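Local coordinates for protein probable acetyltransferase (Bacillus subtilis, PDB 1NSL) that probably acts as an N-acetyltransferase of the GNAT family, possibly acetylating the N-terminal residue of ribosomal proteins, and assembles as a homohexamer, at residues 83-88 with 95-100; 132-137 with 170-175. All blocks are in the same frame, centred on the assembly; numbering follows the deposited sequence.

Contact 1. Residues 83-88 with 95-100; sequences ISLHNL and AEIGYW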
loop_
_atom_site.group_PDB
_atom_site.type_symbol
_atom_site.label_atom_id
_atom_site.label_comp_id
_atom_site.label_asym_id
_atom_site.label_seq_id
_atom_site.Cartn_x
_atom_site.Cartn_y
_atom_site.Cartn_z
ATOM N N ILE C 83 -2.362 -6.639 -27.428
ATOM C CA ILE C 83 -3.189 -7.846 -27.321
ATOM C C ILE C 83 -3.304 -8.070 -25.892
ATOM O O ILE C 83 -2.488 -7.564 -25.126
ATOM C CB ILE C 83 -2.576 -9.053 -27.921
ATOM C CG1 ILE C 83 -3.507 -10.222 -27.752
ATOM C CG2 ILE C 83 -1.342 -9.435 -27.207
ATOM C CD1 ILE C 83 -3.104 -11.335 -28.769
ATOM N N SER C 84 -4.287 -8.855 -25.510
ATOM C CA SER C 84 -4.590 -8.903 -24.113
ATOM C C SER C 84 -5.378 -10.117 -23.712
ATOM O O SER C 84 -6.251 -10.609 -24.458
ATOM C CB SER C 84 -5.405 -7.704 -23.814
ATOM O OG SER C 84 -6.165 -7.920 -22.634
ATOM N N LEU C 85 -5.057 -10.610 -22.520
ATOM C CA LEU C 85 -5.747 -11.769 -21.986
ATOM C C LEU C 85 -6.162 -11.289 -20.642
ATOM O O LEU C 85 -5.304 -10.974 -19.848
ATOM C CB LEU C 85 -4.797 -12.935 -21.831
ATOM C CG LEU C 85 -5.395 -14.075 -21.031
ATOM C CD1 LEU C 85 -6.162 -14.882 -21.919
ATOM C CD2 LEU C 85 -4.290 -14.922 -20.458
ATOM N N HIS C 86 -7.466 -11.238 -20.390
ATOM C CA HIS C 86 -8.018 -10.668 -19.178
ATOM C C HIS C 86 -9.198 -11.488 -18.706
ATOM O O HIS C 86 -9.506 -12.446 -19.323
ATOM C CB HIS C 86 -8.414 -9.223 -19.425
ATOM C CG HIS C 86 -9.297 -9.035 -20.609
ATOM N ND1 HIS C 86 -10.673 -9.014 -20.520
ATOM C CD2 HIS C 86 -9.006 -8.881 -21.916
ATOM C CE1 HIS C 86 -11.191 -8.847 -21.719
ATOM N NE2 HIS C 86 -10.202 -8.798 -22.593
ATOM N N ASN C 87 -9.871 -11.084 -17.636
ATOM C CA ASN C 87 -10.897 -11.885 -16.984
ATOM C C ASN C 87 -10.384 -13.261 -16.743
ATOM O O ASN C 87 -11.021 -14.237 -17.097
ATOM C CB ASN C 87 -12.180 -11.974 -17.776
ATOM C CG ASN C 87 -12.784 -10.614 -18.038
ATOM O OD1 ASN C 87 -12.175 -9.585 -17.694
ATOM N ND2 ASN C 87 -13.975 -10.584 -18.670
ATOM N N LEU C 88 -9.224 -13.349 -16.139
ATOM C CA LEU C 88 -8.648 -14.639 -15.918
ATOM C C LEU C 88 -9.338 -15.257 -14.740
ATOM O O LEU C 88 -9.235 -14.750 -13.654
ATOM C CB LEU C 88 -7.196 -14.457 -15.597
ATOM C CG LEU C 88 -6.226 -15.573 -15.866
ATOM C CD1 LEU C 88 -4.830 -14.906 -15.795
ATOM C CD2 LEU C 88 -6.367 -16.665 -14.817
ATOM N N ALA C 95 -10.750 -17.662 -19.739
ATOM C CA ALA C 95 -10.263 -16.274 -19.776
ATOM C C ALA C 95 -10.771 -15.615 -21.051
ATOM O O ALA C 95 -11.300 -16.312 -21.895
ATOM C CB ALA C 95 -8.751 -16.289 -19.757
ATOM N N GLU C 96 -10.642 -14.313 -21.219
ATOM C CA GLU C 96 -10.926 -13.719 -22.532
ATOM C C GLU C 96 -9.752 -13.018 -23.258
ATOM O O GLU C 96 -8.764 -12.632 -22.619
ATOM C CB GLU C 96 -12.039 -12.762 -22.406
ATOM C CG GLU C 96 -13.047 -13.305 -21.441
ATOM C CD GLU C 96 -14.116 -12.300 -21.174
ATOM O OE1 GLU C 96 -14.150 -11.291 -21.924
ATOM O OE2 GLU C 96 -14.891 -12.522 -20.228
ATOM N N ILE C 97 -9.841 -12.902 -24.593
ATOM C CA ILE C 97 -8.827 -12.186 -25.382
ATOM C C ILE C 97 -9.320 -10.881 -26.028
ATOM O O ILE C 97 -10.442 -10.783 -26.467
ATOM C CB ILE C 97 -8.196 -13.130 -26.403
ATOM C CG1 ILE C 97 -7.300 -14.133 -25.650
ATOM C CG2 ILE C 97 -7.396 -12.379 -27.523
ATOM C CD1 ILE C 97 -6.687 -15.169 -26.540
ATOM N N GLY C 98 -8.481 -9.852 -26.013
ATOM C CA GLY C 98 -8.827 -8.586 -26.650
ATOM C C GLY C 98 -7.613 -8.153 -27.425
ATOM O O GLY C 98 -6.555 -8.728 -27.261
ATOM N N TYR C 99 -7.747 -7.160 -28.275
ATOM C CA TYR C 99 -6.638 -6.766 -29.101
ATOM C C TYR C 99 -7.144 -5.615 -29.890
ATOM O O TYR C 99 -8.311 -5.522 -30.076
ATOM C CB TYR C 99 -6.323 -7.903 -30.067
ATOM C CG TYR C 99 -7.560 -8.541 -30.693
ATOM C CD1 TYR C 99 -8.354 -7.838 -31.577
ATOM C CD2 TYR C 99 -7.924 -9.842 -30.387
ATOM C CE1 TYR C 99 -9.453 -8.383 -32.110
ATOM C CE2 TYR C 99 -9.044 -10.419 -30.943
ATOM C CZ TYR C 99 -9.812 -9.672 -31.800
ATOM O OH TYR C 99 -10.946 -10.184 -32.383
ATOM N N TRP C 100 -6.283 -4.711 -30.319
ATOM C CA TRP C 100 -6.677 -3.651 -31.237
ATOM C C TRP C 100 -5.475 -3.338 -32.030
ATOM O O TRP C 100 -4.354 -3.628 -31.583
ATOM C CB TRP C 100 -7.120 -2.388 -30.550
ATOM C CG TRP C 100 -6.171 -1.735 -29.615
ATOM C CD1 TRP C 100 -6.130 -1.913 -28.279
ATOM C CD2 TRP C 100 -5.222 -0.710 -29.906
ATOM N NE1 TRP C 100 -5.188 -1.103 -27.718
ATOM C CE2 TRP C 100 -4.617 -0.345 -28.698
ATOM C CE3 TRP C 100 -4.809 -0.062 -31.073
ATOM C CZ2 TRP C 100 -3.615 0.618 -28.616
ATOM C CZ3 TRP C 100 -3.817 0.909 -30.991
ATOM C CH2 TRP C 100 -3.236 1.239 -29.769
#
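Glu96 reaches across the hairpin to Asn87, its OE2 taking a weak hydrogen bond from Asn87 ND2 at 2.6 Å, with the amide and carboxylate planes turned 75° apart. Beside this pair, the carbonyl oxygen of Glu96 sits over one face of the His86 ring, 3.8 Å above the plane and offset toward the rim; His86 CG, between its backbone N and carbonyl carbon (chi1 52°), starts the ring there. ND1 of His86 points its N-H at Asn87 OD1, which lies in the ring plane and accepts a weak bond, so the asparagine amide links imidazole and carboxylate. Asn87 has a left-handed backbone, a conformation asparagine tolerates; there the register slips by one residue, from His86 opposite Glu96 to Leu88 opposite Ala95.

The backbone holds these groups in place. His86 N and Glu96 O are 2.9 Å apart, and the return bond from Glu96 N to His86 O has the same length; Gly98 N to Ser84 O, at 2.8 Å, continues the antiparallel pairing. Ser84 OG turns to Glu70 on the next strand.

On the other face, Leu85 CD1 packs 3.7 Å from Ala95 CB and also meets Ile97 CG1. Ile83 and Ile97 both rest on Leu118 of helix 110-124, beta-branched residues suited to an extended strand under a helix, while Tyr99 OH bonds Ser142.

An alanine in place of Glu96 would probably leave Asn87 ND2 without its carboxylate mate and the amide freer to turn. The hairpin is amphipathic: mainly apolar on the face that helix 110-124 covers, polar on the face of Ser84, His86 and Glu96.

Contact 2. Residues 132-137 with 170-175; sequences AICAAV and LVYYSL
Ile133 with Tyr173 and Ala135 with Val171 are the hydrogen-bonded pairs of two antiparallel strands in the C-terminal half of the mixed GNAT sheet, whose axes approach to 4.5 Å at 161°. Each pair exchanges two backbone bonds, among them Ile133 N to Tyr173 O at 2.8 Å and Val171 N to Ala135 O at 3.0 Å.

Between them stands the non-hydrogen-bonded pair Cys134 and Tyr172, whose side chains share the opposite face of the sheet. CB of Cys134 lies over the centre of the Tyr172 ring, 3.8 Å from the centroid and only 13° off the normal, a CH-pi contact. SG is placed between the backbone N and the carbonyl carbon (chi1 85°), and from there it also lies over the ring, 4.4 Å from its centroid, as a sulfur-aromatic contact. Its other neighbour is Leu170, whose CD1 comes to 4.0 Å from SG. A small, polarisable cysteine suits this place, since it fits beneath the ring and still touches the leucine. The second branch of Leu170, CD2, comes 3.3 Å from Ala135 O, the same oxygen that accepts the Val171 N-H.

The Tyr173 ring presents its edge to Ile133 O, which lies near the ring plane, with Tyr173 CB 3.5 Å from that oxygen. Tyr173 OH is hydrogen-bonded to Arg143 NH1.

Arg143 belongs to helix 140-149, which covers the face bearing Ile133, Ala135, Val171 and Tyr173; Ala135 touches Ser142, its short side chain probably allowing the helix to come close. Strand 152-163 flanks 170-175, pairing with Leu170 and Tyr172, and Ser174 O accepts a bond from Arg158 of a second subunit. Strand 94-101 borders the other edge of 132-137 at Ala132, beyond which the two strands diverge.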
loop_
_atom_site.group_PDB
_atom_site.type_symbol
_atom_site.label_atom_id
_atom_site.label_comp_id
_atom_site.label_asym_id
_atom_site.label_seq_id
_atom_site.Cartn_x
_atom_site.Cartn_y
_atom_site.Cartn_z
ATOM N N ALA C 132 -12.252 -17.080 -24.487
ATOM C CA ALA C 132 -13.278 -16.450 -25.331
ATOM C C ALA C 132 -12.803 -15.185 -25.965
ATOM O O ALA C 132 -11.797 -14.604 -25.537
ATOM C CB ALA C 132 -14.535 -16.194 -24.557
ATOM N N ILE C 133 -13.515 -14.753 -26.987
ATOM C CA ILE C 133 -13.253 -13.464 -27.574
ATOM C C ILE C 133 -14.588 -12.806 -27.844
ATOM O O ILE C 133 -15.526 -13.431 -28.334
ATOM C CB ILE C 133 -12.549 -13.612 -28.906
ATOM C CG1 ILE C 133 -11.052 -13.864 -28.748
ATOM C CG2 ILE C 133 -12.769 -12.380 -29.777
ATOM C CD1 ILE C 133 -10.404 -14.324 -30.113
ATOM N N CYS C 134 -14.711 -11.526 -27.547
ATOM C CA CYS C 134 -15.962 -10.930 -27.884
ATOM C C CYS C 134 -15.779 -9.685 -28.732
ATOM O O CYS C 134 -14.670 -9.198 -28.888
ATOM C CB CYS C 134 -16.813 -10.778 -26.652
ATOM S SG CYS C 134 -16.486 -9.347 -25.765
ATOM N N ALA C 135 -16.832 -9.186 -29.341
ATOM C CA ALA C 135 -16.617 -8.050 -30.211
ATOM C C ALA C 135 -17.915 -7.421 -30.585
ATOM O O ALA C 135 -18.987 -8.042 -30.464
ATOM C CB ALA C 135 -15.913 -8.481 -31.456
ATOM N N ALA C 136 -17.813 -6.213 -31.094
ATOM C CA ALA C 136 -19.006 -5.500 -31.448
ATOM C C ALA C 136 -19.575 -6.156 -32.633
ATOM O O ALA C 136 -18.892 -6.427 -33.589
ATOM C CB ALA C 136 -18.693 -4.080 -31.743
ATOM N N VAL C 137 -20.868 -6.406 -32.550
ATOM C CA VAL C 137 -21.662 -7.131 -33.566
ATOM C C VAL C 137 -21.380 -6.773 -34.991
ATOM O O VAL C 137 -21.402 -7.645 -35.903
ATOM C CB VAL C 137 -23.172 -6.914 -33.322
ATOM C CG1 VAL C 137 -23.875 -6.712 -34.572
ATOM C CG2 VAL C 137 -23.739 -8.124 -32.710
ATOM N N LEU C 170 -22.876 -7.063 -28.188
ATOM C CA LEU C 170 -21.645 -7.764 -28.160
ATOM C C LEU C 170 -21.985 -9.196 -28.568
ATOM O O LEU C 170 -22.970 -9.776 -28.098
ATOM C CB LEU C 170 -21.194 -7.740 -26.738
ATOM C CG LEU C 170 -20.259 -6.637 -26.305
ATOM C CD1 LEU C 170 -19.564 -6.916 -24.930
ATOM C CD2 LEU C 170 -19.256 -6.618 -27.445
ATOM N N VAL C 171 -21.223 -9.764 -29.480
ATOM C CA VAL C 171 -21.375 -11.179 -29.692
ATOM C C VAL C 171 -20.169 -11.949 -29.092
ATOM O O VAL C 171 -19.029 -11.518 -29.242
ATOM C CB VAL C 171 -21.453 -11.480 -31.124
ATOM C CG1 VAL C 171 -20.264 -10.932 -31.805
ATOM C CG2 VAL C 171 -21.497 -12.959 -31.297
ATOM N N TYR C 172 -20.409 -13.072 -28.413
ATOM C CA TYR C 172 -19.336 -13.813 -27.796
ATOM C C TYR C 172 -18.915 -14.968 -28.677
ATOM O O TYR C 172 -19.749 -15.492 -29.377
ATOM C CB TYR C 172 -19.847 -14.371 -26.472
ATOM C CG TYR C 172 -19.736 -13.348 -25.457
ATOM C CD1 TYR C 172 -20.602 -12.291 -25.443
ATOM C CD2 TYR C 172 -18.675 -13.325 -24.602
ATOM C CE1 TYR C 172 -20.435 -11.249 -24.543
ATOM C CE2 TYR C 172 -18.518 -12.306 -23.713
ATOM C CZ TYR C 172 -19.405 -11.280 -23.694
ATOM O OH TYR C 172 -19.247 -10.258 -22.817
ATOM N N TYR C 173 -17.634 -15.362 -28.596
ATOM C CA TYR C 173 -17.066 -16.531 -29.259
ATOM C C TYR C 173 -16.145 -17.319 -28.288
ATOM O O TYR C 173 -15.465 -16.705 -27.503
ATOM C CB TYR C 173 -16.192 -16.101 -30.423
ATOM C CG TYR C 173 -16.823 -15.519 -31.682
ATOM C CD1 TYR C 173 -16.937 -14.163 -31.836
ATOM C CD2 TYR C 173 -17.202 -16.329 -32.758
ATOM C CE1 TYR C 173 -17.428 -13.598 -32.991
ATOM C CE2 TYR C 173 -17.712 -15.776 -33.961
ATOM C CZ TYR C 173 -17.814 -14.386 -34.059
ATOM O OH TYR C 173 -18.325 -13.765 -35.190
ATOM N N SER C 174 -16.060 -18.658 -28.382
ATOM C CA SER C 174 -15.236 -19.442 -27.452
ATOM C C SER C 174 -14.583 -20.696 -28.045
ATOM O O SER C 174 -15.131 -21.368 -28.894
ATOM C CB SER C 174 -16.050 -19.875 -26.251
ATOM O OG SER C 174 -17.132 -20.619 -26.706
ATOM N N LEU C 175 -13.402 -21.014 -27.542
ATOM C CA LEU C 175 -12.670 -22.120 -28.027
ATOM C C LEU C 175 -12.414 -23.063 -26.842
ATOM O O LEU C 175 -11.904 -22.658 -25.804
ATOM C CB LEU C 175 -11.395 -21.604 -28.689
ATOM C CG LEU C 175 -10.395 -22.676 -29.144
ATOM C CD1 LEU C 175 -11.054 -23.840 -29.864
ATOM C CD2 LEU C 175 -9.332 -22.069 -30.007
#

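Contact 1 closes before contact 2 opens along the chain, and their centres lie about 11 Å apart in one mixed sheet. They meet where strands 94-101 and 130-136 run parallel: Ile97 N and Ala95 O probably bond to the backbone of Ala132, and Ile97 packs on Ile133. Helix 110-124 makes the crossover between these strands, a beta-alpha-beta unit, while helix 140-149 follows the second. In GNAT enzymes the corresponding pair of parallel strands typically splays apart to admit acetyl-CoA, so one strand of each contact probably lines that cleft, with its hairpin or sheet partner behind it, contact 2 also lying nearer a subunit interface of the hexamer.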